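Local coordinates for pyridoxine 4-oxidase (PDB 4HA6), which catalyses the FAD-dependent oxidation of pyridoxine, a form of vitamin B6, to pyridoxal, and belongs to the GMC oxidoreductase family, at residues P97-A102 and A328-I333; G108-R111 and D115-L118; R155-A160 and I333-G338; I408-R411 and W417-R420. One frame throughout, in Å; residues are numbered along the deposited sequence.

Contact 1: residues P97-A102 and A328-I333; sequences PSDFQA and AGQPEI
Q330 reaches out of the loop before strand 333-338 and sets its amide against helix 97-107, where Q330 NE2 donates to D99 OD1 over 2.8 Å. The N-H aims fairly straight at the oxygen (161°), and OD1 lies almost in the plane of the amide. The carboxylate is nevertheless turned 34° against that plane, and the donor arrives nearly end-on, in line with the CG-OD1 bond. Stretching the glutamine full length makes the span possible: CG stands anti to the backbone N (chi1 -172°) and the chain stays extended beyond it. On the way the amide passes S98, whose CB lies 3.7 Å from Q330 CD, so the serine touches with its methylene and not with its hydroxyl. In this GMC oxidoreductase the bond ties a helix of the N-terminal family region to the connection between antiparallel strands 314-320 and 333-338. The glutamine is one of several donors round a buried acid. D99 OD1 also accepts from H364 NE2, while D99 OD2 takes the backbone N of A486 and that of H96. Four bonds on two oxygens should fix the rotation of the carboxylate and probably help keep it ionised.

Contact 2: residues G108-R111 and D115-L118; sequences GDRR and DELL
E116 lays its aliphatic part over the backbone carbonyls of the 3-10 turn, its CG 3.2 Å from R110 O and its CB 3.7 Å from R111 O. The chain then bends at its second torsion (chi2 -87°), which lifts the carboxylate off the backbone and brings it round to the arginine. There R110 NH1 meets E116 OE2 at 2.6 Å in a salt bridge, the oxygen sitting at the edge of the guanidinium and close to its plane, with the two flat groups turned 36° apart. R110 is modelled in two conformers and also touches a crystal neighbour, so this bridge at the surface is doubtful as a lasting feature. Beneath it a water forms a second link, donating to R110 O at 2.7 Å and accepting from E116 N, an amide in the first turn of helix 114-124. On the buried side L117 brings CD2 to within 3.7 Å of R111 O. R111 turns away, and its NH1 is hydrogen-bonded to Q503 OE1 on helix 490-506; L117 touches T499 of that same helix. The turn is shaped from within: D109 OD1 accepts from R111 N at 3.1 Å in an almost straight bond (172°). This is an Asx turn leading into a short 3-10 segment, and it makes the compact connection by which helix 97-107 gives way to helix 114-124.

Contact 3: residues R155-A160 and I333-G338; sequences RAFIEA and IVVGCG
Where F157 faces C337, helix 155-160 runs close to antiparallel to strand 333-338, with 154° between their directions and 9.2 Å between their axes at closest approach. On the helix side F157 alone makes the contact. Its CG is anti to the backbone N (chi1 170°), which sends the ring out from the helix toward the strand, with C337 under one face and V335 at the far edge. That face receives C337 CB, 3.7 Å from the centroid and only 20° off the normal, a CH-pi contact displaced toward the rim. The sulfur lies farther round: C337 SG is 4.7 Å from the same centroid in an oblique sulfur-aromatic approach. At the ring's far end the partners come edge-on, with F157 CE1 3.9 Å from V335 CG1 and F157 CZ 3.3 Å from V335 O, where the polarised ring C-H probably suits the carbonyl oxygen. Putting an alanine at F157 would probably open a gap between helix and strand and leave the C337 methylene and V335 methyl without their aromatic partner. The strand itself is flanked by antiparallel neighbours, 314-320 and 355-362. Helix 392-409 shares the face on which F157 lies, packing I408 against the phenylalanine and S405 against V335, while I158 of helix 152-163 reaches S316 on strand 314-320.

Contact 4: residues I408-R411 and W417-R420; sequences IGHR and WRER
R418 pushes its guanidinium into the place where helix 392-409 ends, and a single nitrogen, NH1, serves two backbone carbonyls. R418 NH1 donates to R411 O at 3.0 Å; the oxygen lies in the plane of the guanidinium, although the donor stands well above the carbonyl plane. The second bond reverses this geometry: R418 NH1 reaches G409 O at 3.1 Å on a lone pair and in the carbonyl plane, but the oxygen is tilted 25° from the guanidinium, and the N-H...O angle falls to 141°. Between the two, H410 CA lies over one face of the group, 4.0 Å from R418 CZ. The other terminal nitrogen works through water, which accepts from R418 NH2 at 2.7 Å and donates to H410 O. A straight start, with CG anti to the backbone N, followed by a bend at the third torsion (chi3 64°), swings the head onto the helix end and leaves R418 CD 3.5 Å from G409 O. The positive charge probably suits the carbonyl-rich C-terminal end of a helix. Replacing R418 with a leucine would probably deprive G409 O and R411 O of their shared donor and let the chain after the helix move more freely. Farther out, H410 ND1 is bonded to R406 O and its ring meets Y300 edge-to-face, while R411 NE pairs with E413. I408 and R411 rest on A160 of helix 152-163, R418 touches Y356 of strand 355-362, and strand 418-421, bulged at E419 and R420 opposite A301, runs antiparallel to strand 293-302.

In the fold
The four contacts fall into two pairs linked along the chain. Contacts 1 and 2 each draw on one of two consecutive helices, 97-107 and 114-124, and touch where F100 CD1 meets L117 CD1 at 3.4 Å. Contacts 3 and 4, centres 11 Å apart, share a packed layer in which F157 CE1 lies 3.6 Å from I408 CG2 and A156 borders W417. The chain runs from the loop of contact 1 straight into the strand of contact 3, the two segments overlapping at I333; the outer members, contacts 2 and 4, are centred 42 Å apart. Contact 3 comes nearest the substrate site, with G336 about 8 Å from the bound pyridoxamine; in contact 1 the side chain of D99 is about 11 Å from FAD.

Contact 1: residues P97-A102 and A328-I333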
loop_
_atom_site.group_PDB
_atom_site.type_symbol
_atom_site.label_atom_id
_atom_site.label_comp_id
_atom_site.label_asym_id
_atom_site.label_seq_id
_atom_site.Cartn_x
_atom_site.Cartn_y
_atom_site.Cartn_z
ATOM N N PRO A 97 -16.016 4.454 -2.294
ATOM C CA PRO A 97 -16.992 3.893 -1.343
ATOM C C PRO A 97 -17.347 2.425 -1.598
ATOM O O PRO A 97 -17.492 1.654 -0.638
ATOM C CB PRO A 97 -18.233 4.758 -1.577
ATOM C CG PRO A 97 -17.649 6.123 -1.906
ATOM C CD PRO A 97 -16.397 5.811 -2.744
ATOM N N SER A 98 -17.490 2.046 -2.866
ATOM C CA SER A 98 -17.802 0.662 -3.212
ATOM C C SER A 98 -16.691 -0.313 -2.789
ATOM O O SER A 98 -16.974 -1.488 -2.509
ATOM C CB SER A 98 -18.088 0.532 -4.703
ATOM O OG SER A 98 -19.251 1.262 -5.068
ATOM N N ASP A 99 -15.441 0.166 -2.746
ATOM C CA ASP A 99 -14.319 -0.668 -2.287
ATOM C C ASP A 99 -14.609 -1.153 -0.877
ATOM O O ASP A 99 -14.328 -2.296 -0.518
ATOM C CB ASP A 99 -13.000 0.117 -2.221
ATOM C CG ASP A 99 -12.540 0.651 -3.562
ATOM O OD1 ASP A 99 -13.056 0.204 -4.610
ATOM O OD2 ASP A 99 -11.618 1.511 -3.566
ATOM N N PHE A 100 -15.154 -0.252 -0.068
ATOM C CA PHE A 100 -15.375 -0.530 1.342
ATOM C C PHE A 100 -16.686 -1.274 1.577
ATOM O O PHE A 100 -16.825 -1.980 2.577
ATOM C CB PHE A 100 -15.284 0.762 2.157
ATOM C CG PHE A 100 -13.934 1.404 2.093
ATOM C CD1 PHE A 100 -12.873 0.890 2.833
ATOM C CD2 PHE A 100 -13.712 2.506 1.273
ATOM C CE1 PHE A 100 -11.613 1.475 2.770
ATOM C CE2 PHE A 100 -12.451 3.103 1.208
ATOM C CZ PHE A 100 -11.404 2.586 1.944
ATOM N N GLN A 101 -17.630 -1.147 0.643
ATOM C CA GLN A 101 -18.835 -1.960 0.696
ATOM C C GLN A 101 -18.459 -3.435 0.704
ATOM O O GLN A 101 -19.080 -4.239 1.404
ATOM C CB GLN A 101 -19.768 -1.663 -0.487
ATOM C CG GLN A 101 -21.058 -2.499 -0.463
ATOM C CD GLN A 101 -21.876 -2.282 0.810
ATOM O OE1 GLN A 101 -22.193 -1.145 1.171
ATOM N NE2 GLN A 101 -22.211 -3.373 1.501
ATOM N N ALA A 102 -17.440 -3.788 -0.076
ATOM C CA ALA A 102 -16.945 -5.158 -0.111
ATOM C C ALA A 102 -16.345 -5.580 1.234
ATOM O O ALA A 102 -16.420 -6.757 1.601
ATOM C CB ALA A 102 -15.939 -5.342 -1.243
ATOM N N ALA A 328 -19.539 6.975 -14.741
ATOM C CA ALA A 328 -19.164 7.254 -13.360
ATOM C C ALA A 328 -19.108 5.960 -12.549
ATOM O O ALA A 328 -19.325 4.861 -13.088
ATOM C CB ALA A 328 -20.161 8.227 -12.741
ATOM N N GLY A 329 -18.821 6.086 -11.255
ATOM C CA GLY A 329 -18.928 4.948 -10.351
ATOM C C GLY A 329 -17.594 4.411 -9.875
ATOM O O GLY A 329 -16.614 5.163 -9.775
ATOM N N GLN A 330 -17.548 3.112 -9.587
ATOM C CA GLN A 330 -16.327 2.491 -9.079
ATOM C C GLN A 330 -15.299 2.303 -10.184
ATOM O O GLN A 330 -15.635 1.808 -11.263
ATOM C CB GLN A 330 -16.628 1.141 -8.452
ATOM C CG GLN A 330 -15.424 0.552 -7.745
ATOM C CD GLN A 330 -15.718 -0.802 -7.184
ATOM O OE1 GLN A 330 -16.485 -1.551 -7.783
ATOM N NE2 GLN A 330 -15.120 -1.137 -6.024
ATOM N N PRO A 331 -14.045 2.723 -9.936
ATOM C CA PRO A 331 -13.036 2.575 -10.997
ATOM C C PRO A 331 -12.845 1.118 -11.391
ATOM O O PRO A 331 -13.059 0.231 -10.558
ATOM C CB PRO A 331 -11.749 3.093 -10.343
ATOM C CG PRO A 331 -12.206 4.039 -9.248
ATOM C CD PRO A 331 -13.548 3.494 -8.776
ATOM N N GLU A 332 -12.445 0.883 -12.641
ATOM C CA GLU A 332 -12.047 -0.454 -13.083
ATOM C C GLU A 332 -10.607 -0.451 -13.601
ATOM O O GLU A 332 -9.896 -1.450 -13.493
ATOM C CB GLU A 332 -12.981 -0.973 -14.183
ATOM C CG GLU A 332 -14.433 -1.024 -13.784
ATOM C CD GLU A 332 -15.301 -1.574 -14.894
ATOM O OE1 GLU A 332 -15.303 -0.983 -16.005
ATOM O OE2 GLU A 332 -15.968 -2.604 -14.652
ATOM N N ILE A 333 -10.183 0.669 -14.181
ATOM C CA ILE A 333 -8.803 0.802 -14.645
ATOM C C ILE A 333 -8.258 2.163 -14.228
ATOM O O ILE A 333 -8.993 3.005 -13.694
ATOM C CB ILE A 333 -8.670 0.637 -16.192
ATOM C CG1 ILE A 333 -9.522 1.684 -16.920
ATOM C CG2 ILE A 333 -9.038 -0.769 -16.653
ATOM C CD1 ILE A 333 -9.572 1.512 -18.440
#

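Contact 2: residues G108-R111 and D115-L118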
loop_
_atom_site.group_PDB
_atom_site.type_symbol
_atom_site.label_atom_id
_atom_site.label_comp_id
_atom_site.label_asym_id
_atom_site.label_seq_id
_atom_site.Cartn_x
_atom_site.Cartn_y
_atom_site.Cartn_z
ATOM N N GLY A 108 -19.050 -8.381 7.741
ATOM C CA GLY A 108 -20.338 -8.403 8.410
ATOM C C GLY A 108 -20.491 -7.246 9.380
ATOM O O GLY A 108 -21.366 -7.267 10.254
ATOM N N ASP A 109 -19.643 -6.227 9.231
ATOM C CA ASP A 109 -19.669 -5.096 10.141
ATOM C C ASP A 109 -19.656 -3.739 9.410
ATOM O O ASP A 109 -18.747 -3.456 8.618
ATOM C CB ASP A 109 -18.506 -5.198 11.129
ATOM C CG ASP A 109 -18.722 -4.351 12.371
ATOM O OD1 ASP A 109 -19.285 -3.244 12.243
ATOM O OD2 ASP A 109 -18.315 -4.772 13.475
ATOM N N ARG A 110 -20.647 -2.898 9.733
ATOM C CA ARG A 110 -20.869 -1.581 9.125
ATOM C C ARG A 110 -19.714 -0.607 9.329
ATOM O O ARG A 110 -19.582 0.390 8.608
ATOM C CB ARG A 110 -22.107 -0.928 9.751
ATOM C CG ARG A 110 -23.456 -1.466 9.318
ATOM C CD ARG A 110 -24.584 -0.656 9.987
ATOM N NE ARG A 110 -24.629 -0.816 11.445
ATOM C CZ ARG A 110 -24.177 0.080 12.322
ATOM N NH1 ARG A 110 -23.634 1.217 11.904
ATOM N NH2 ARG A 110 -24.267 -0.161 13.621
ATOM N N ARG A 111 -18.905 -0.861 10.356
ATOM C CA ARG A 111 -17.815 0.047 10.718
ATOM C C ARG A 111 -16.788 0.205 9.611
ATOM O O ARG A 111 -16.030 1.182 9.589
ATOM C CB ARG A 111 -17.122 -0.433 11.990
ATOM C CG ARG A 111 -16.665 -1.873 11.926
ATOM C CD ARG A 111 -16.293 -2.358 13.316
ATOM N NE ARG A 111 -15.263 -1.470 13.809
ATOM C CZ ARG A 111 -14.267 -1.833 14.596
ATOM N NH1 ARG A 111 -14.160 -3.085 15.021
ATOM N NH2 ARG A 111 -13.373 -0.924 14.938
ATOM N N ASP A 115 -19.385 5.293 4.981
ATOM C CA ASP A 115 -20.091 6.219 5.871
ATOM C C ASP A 115 -19.472 6.253 7.262
ATOM O O ASP A 115 -19.304 7.324 7.840
ATOM C CB ASP A 115 -21.569 5.840 5.995
ATOM C CG ASP A 115 -22.364 6.163 4.746
ATOM O OD1 ASP A 115 -21.934 7.039 3.961
ATOM O OD2 ASP A 115 -23.427 5.536 4.557
ATOM N N GLU A 116 -19.133 5.081 7.799
ATOM C CA GLU A 116 -18.545 5.013 9.140
ATOM C C GLU A 116 -17.064 5.357 9.092
ATOM O O GLU A 116 -16.510 5.881 10.056
ATOM C CB GLU A 116 -18.762 3.637 9.769
ATOM C CG GLU A 116 -20.238 3.231 9.900
ATOM C CD GLU A 116 -20.899 3.703 11.188
ATOM O OE1 GLU A 116 -20.460 4.729 11.757
ATOM O OE2 GLU A 116 -21.867 3.037 11.627
ATOM N N LEU A 117 -16.419 5.067 7.968
ATOM C CA LEU A 117 -14.999 5.406 7.811
ATOM C C LEU A 117 -14.808 6.910 7.639
ATOM O O LEU A 117 -13.757 7.450 7.974
ATOM C CB LEU A 117 -14.394 4.658 6.621
ATOM C CG LEU A 117 -14.108 3.185 6.931
ATOM C CD1 LEU A 117 -13.559 2.473 5.720
ATOM C CD2 LEU A 117 -13.148 3.054 8.099
ATOM N N LEU A 118 -15.836 7.588 7.132
ATOM C CA LEU A 118 -15.755 9.031 6.861
ATOM C C LEU A 118 -15.203 9.849 8.054
ATOM O O LEU A 118 -14.216 10.579 7.892
ATOM C CB LEU A 118 -17.103 9.555 6.344
ATOM C CG LEU A 118 -17.159 10.483 5.131
ATOM C CD1 LEU A 118 -16.038 10.242 4.142
ATOM C CD2 LEU A 118 -18.501 10.295 4.442
HETATM O O HOH W 1 -20.610 2.350 7.009
#

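Contact 3: residues R155-A160 and I333-G338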
loop_
_atom_site.group_PDB
_atom_site.type_symbol
_atom_site.label_atom_id
_atom_site.label_comp_id
_atom_site.label_asym_id
_atom_site.label_seq_id
_atom_site.Cartn_x
_atom_site.Cartn_y
_atom_site.Cartn_z
ATOM N N ARG A 155 -0.438 18.634 -16.592
ATOM C CA ARG A 155 -1.609 19.444 -16.899
ATOM C C ARG A 155 -2.145 19.106 -18.283
ATOM O O ARG A 155 -3.355 19.146 -18.527
ATOM C CB ARG A 155 -1.301 20.941 -16.783
ATOM C CG ARG A 155 -1.107 21.414 -15.354
ATOM C CD ARG A 155 -0.931 22.922 -15.288
ATOM N NE ARG A 155 0.438 23.299 -14.939
ATOM C CZ ARG A 155 1.323 23.783 -15.807
ATOM N NH1 ARG A 155 0.980 23.955 -17.082
ATOM N NH2 ARG A 155 2.548 24.101 -15.399
ATOM N N ALA A 156 -1.236 18.786 -19.195
ATOM C CA ALA A 156 -1.611 18.450 -20.556
ATOM C C ALA A 156 -2.334 17.099 -20.548
ATOM O O ALA A 156 -3.308 16.883 -21.291
ATOM C CB ALA A 156 -0.382 18.403 -21.429
ATOM N N PHE A 157 -1.849 16.194 -19.702
ATOM C CA PHE A 157 -2.448 14.878 -19.562
ATOM C C PHE A 157 -3.860 15.052 -19.013
ATOM O O PHE A 157 -4.820 14.448 -19.511
ATOM C CB PHE A 157 -1.593 14.050 -18.614
ATOM C CG PHE A 157 -2.213 12.747 -18.197
ATOM C CD1 PHE A 157 -2.199 11.649 -19.053
ATOM C CD2 PHE A 157 -2.764 12.604 -16.926
ATOM C CE1 PHE A 157 -2.749 10.430 -18.660
ATOM C CE2 PHE A 157 -3.321 11.387 -16.520
ATOM C CZ PHE A 157 -3.313 10.301 -17.388
ATOM N N ILE A 158 -3.977 15.906 -18.004
ATOM C CA ILE A 158 -5.259 16.155 -17.350
ATOM C C ILE A 158 -6.263 16.704 -18.364
ATOM O O ILE A 158 -7.411 16.258 -18.406
ATOM C CB ILE A 158 -5.076 17.071 -16.110
ATOM C CG1 ILE A 158 -4.523 16.246 -14.941
ATOM C CG2 ILE A 158 -6.390 17.729 -15.673
ATOM C CD1 ILE A 158 -4.102 17.063 -13.751
ATOM N N GLU A 159 -5.813 17.639 -19.201
ATOM C CA GLU A 159 -6.639 18.181 -20.283
ATOM C C GLU A 159 -7.073 17.115 -21.291
ATOM O O GLU A 159 -8.202 17.131 -21.778
ATOM C CB GLU A 159 -5.882 19.286 -21.023
ATOM C CG GLU A 159 -5.813 20.595 -20.257
ATOM C CD GLU A 159 -7.189 21.189 -20.029
ATOM O OE1 GLU A 159 -8.079 20.993 -20.891
ATOM O OE2 GLU A 159 -7.380 21.845 -18.987
ATOM N N ALA A 160 -6.164 16.202 -21.622
ATOM C CA ALA A 160 -6.484 15.129 -22.556
ATOM C C ALA A 160 -7.606 14.266 -21.995
ATOM O O ALA A 160 -8.590 13.989 -22.682
ATOM C CB ALA A 160 -5.242 14.287 -22.843
ATOM N N ILE A 333 -10.183 0.669 -14.181
ATOM C CA ILE A 333 -8.803 0.802 -14.645
ATOM C C ILE A 333 -8.258 2.163 -14.228
ATOM O O ILE A 333 -8.993 3.005 -13.694
ATOM C CB ILE A 333 -8.670 0.637 -16.192
ATOM C CG1 ILE A 333 -9.522 1.684 -16.920
ATOM C CG2 ILE A 333 -9.038 -0.769 -16.653
ATOM C CD1 ILE A 333 -9.572 1.512 -18.440
ATOM N N VAL A 334 -6.970 2.375 -14.480
ATOM C CA VAL A 334 -6.307 3.634 -14.160
ATOM C C VAL A 334 -5.222 3.886 -15.201
ATOM O O VAL A 334 -4.580 2.945 -15.679
ATOM C CB VAL A 334 -5.675 3.601 -12.742
ATOM C CG1 VAL A 334 -4.728 2.427 -12.603
ATOM C CG2 VAL A 334 -4.953 4.927 -12.427
ATOM N N VAL A 335 -5.059 5.144 -15.600
ATOM C CA VAL A 335 -3.948 5.538 -16.457
ATOM C C VAL A 335 -3.284 6.714 -15.770
ATOM O O VAL A 335 -3.948 7.701 -15.468
ATOM C CB VAL A 335 -4.404 5.973 -17.872
ATOM C CG1 VAL A 335 -3.227 6.547 -18.650
ATOM C CG2 VAL A 335 -5.020 4.805 -18.626
ATOM N N GLY A 336 -1.990 6.605 -15.502
ATOM C CA GLY A 336 -1.292 7.637 -14.752
ATOM C C GLY A 336 -0.225 8.315 -15.589
ATOM O O GLY A 336 0.362 7.698 -16.488
ATOM N N CYS A 337 0.026 9.587 -15.310
ATOM C CA CYS A 337 1.029 10.319 -16.067
ATOM C C CYS A 337 2.381 10.287 -15.356
ATOM O O CYS A 337 2.560 10.963 -14.345
ATOM C CB CYS A 337 0.582 11.767 -16.271
ATOM S SG CYS A 337 1.785 12.745 -17.191
ATOM N N GLY A 338 3.319 9.491 -15.868
ATOM C CA GLY A 338 4.661 9.430 -15.302
ATOM C C GLY A 338 5.587 10.434 -15.975
ATOM O O GLY A 338 6.013 10.224 -17.114
#

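Contact 4: residues I408-R411 and W417-R420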
loop_
_atom_site.group_PDB
_atom_site.type_symbol
_atom_site.label_atom_id
_atom_site.label_comp_id
_atom_site.label_asym_id
_atom_site.label_seq_id
_atom_site.Cartn_x
_atom_site.Cartn_y
_atom_site.Cartn_z
ATOM N N ILE A 408 -5.700 8.289 -24.586
ATOM C CA ILE A 408 -5.298 9.523 -23.913
ATOM C C ILE A 408 -3.955 10.013 -24.452
ATOM O O ILE A 408 -3.821 11.186 -24.801
ATOM C CB ILE A 408 -5.209 9.371 -22.390
ATOM C CG1 ILE A 408 -6.596 9.082 -21.801
ATOM C CG2 ILE A 408 -4.615 10.644 -21.774
ATOM C CD1 ILE A 408 -6.571 8.610 -20.359
ATOM N N GLY A 409 -2.974 9.113 -24.530
ATOM C CA GLY A 409 -1.645 9.463 -25.014
ATOM C C GLY A 409 -1.579 10.169 -26.364
ATOM O O GLY A 409 -0.693 11.003 -26.590
ATOM N N HIS A 410 -2.512 9.849 -27.256
ATOM C CA HIS A 410 -2.481 10.390 -28.614
ATOM C C HIS A 410 -3.415 11.572 -28.821
ATOM O O HIS A 410 -3.620 12.011 -29.954
ATOM C CB HIS A 410 -2.791 9.295 -29.634
ATOM C CG HIS A 410 -1.707 8.273 -29.757
ATOM N ND1 HIS A 410 -1.473 7.318 -28.789
ATOM C CD2 HIS A 410 -0.777 8.063 -30.722
ATOM C CE1 HIS A 410 -0.462 6.553 -29.162
ATOM N NE2 HIS A 410 -0.024 6.981 -30.335
ATOM N N ARG A 411 -3.989 12.082 -27.733
ATOM C CA ARG A 411 -4.867 13.246 -27.836
ATOM C C ARG A 411 -4.086 14.487 -28.263
ATOM O O ARG A 411 -2.920 14.664 -27.877
ATOM C CB ARG A 411 -5.558 13.529 -26.501
ATOM C CG ARG A 411 -6.566 12.474 -26.083
ATOM C CD ARG A 411 -7.796 12.473 -27.007
ATOM N NE ARG A 411 -8.516 13.745 -26.948
ATOM C CZ ARG A 411 -9.693 13.975 -27.536
ATOM N NH1 ARG A 411 -10.302 13.013 -28.232
ATOM N NH2 ARG A 411 -10.269 15.168 -27.425
ATOM N N TRP A 417 3.758 17.860 -26.400
ATOM C CA TRP A 417 4.810 17.088 -25.731
ATOM C C TRP A 417 5.237 15.857 -26.512
ATOM O O TRP A 417 6.398 15.438 -26.434
ATOM C CB TRP A 417 4.361 16.672 -24.325
ATOM C CG TRP A 417 4.338 17.814 -23.393
ATOM C CD1 TRP A 417 3.267 18.609 -23.082
ATOM C CD2 TRP A 417 5.448 18.326 -22.660
ATOM N NE1 TRP A 417 3.655 19.589 -22.194
ATOM C CE2 TRP A 417 4.992 19.433 -21.920
ATOM C CE3 TRP A 417 6.791 17.958 -22.559
ATOM C CZ2 TRP A 417 5.831 20.170 -21.086
ATOM C CZ3 TRP A 417 7.618 18.682 -21.733
ATOM C CH2 TRP A 417 7.139 19.773 -21.005
ATOM N N ARG A 418 4.290 15.286 -27.259
ATOM C CA ARG A 418 4.460 13.981 -27.882
ATOM C C ARG A 418 5.202 14.090 -29.206
ATOM O O ARG A 418 4.785 14.829 -30.093
ATOM C CB ARG A 418 3.074 13.333 -28.104
ATOM C CG ARG A 418 3.111 11.932 -28.710
ATOM C CD ARG A 418 1.702 11.425 -29.095
ATOM N NE ARG A 418 1.101 12.252 -30.148
ATOM C CZ ARG A 418 0.096 13.103 -29.952
ATOM N NH1 ARG A 418 -0.446 13.231 -28.747
ATOM N NH2 ARG A 418 -0.378 13.819 -30.960
ATOM N N GLU A 419 6.303 13.361 -29.350
ATOM C CA GLU A 419 6.940 13.252 -30.663
ATOM C C GLU A 419 6.333 12.030 -31.364
ATOM O O GLU A 419 5.844 12.121 -32.496
ATOM C CB GLU A 419 8.471 13.162 -30.530
ATOM C CG GLU A 419 9.203 12.557 -31.725
ATOM C CD GLU A 419 9.369 13.521 -32.886
ATOM O OE1 GLU A 419 8.930 14.690 -32.778
ATOM O OE2 GLU A 419 9.952 13.102 -33.912
ATOM N N ARG A 420 6.330 10.901 -30.658
ATOM C CA ARG A 420 5.678 9.675 -31.118
ATOM C C ARG A 420 5.696 8.632 -30.002
ATOM O O ARG A 420 6.468 8.752 -29.039
ATOM C CB ARG A 420 6.392 9.096 -32.338
ATOM C CG ARG A 420 7.802 8.616 -32.026
ATOM C CD ARG A 420 8.341 7.704 -33.123
ATOM N NE ARG A 420 9.567 7.023 -32.710
ATOM C CZ ARG A 420 10.766 7.599 -32.683
ATOM N NH1 ARG A 420 10.899 8.871 -33.041
ATOM N NH2 ARG A 420 11.834 6.909 -32.295
HETATM O O HOH W 2 -2.857 14.643 -31.646
#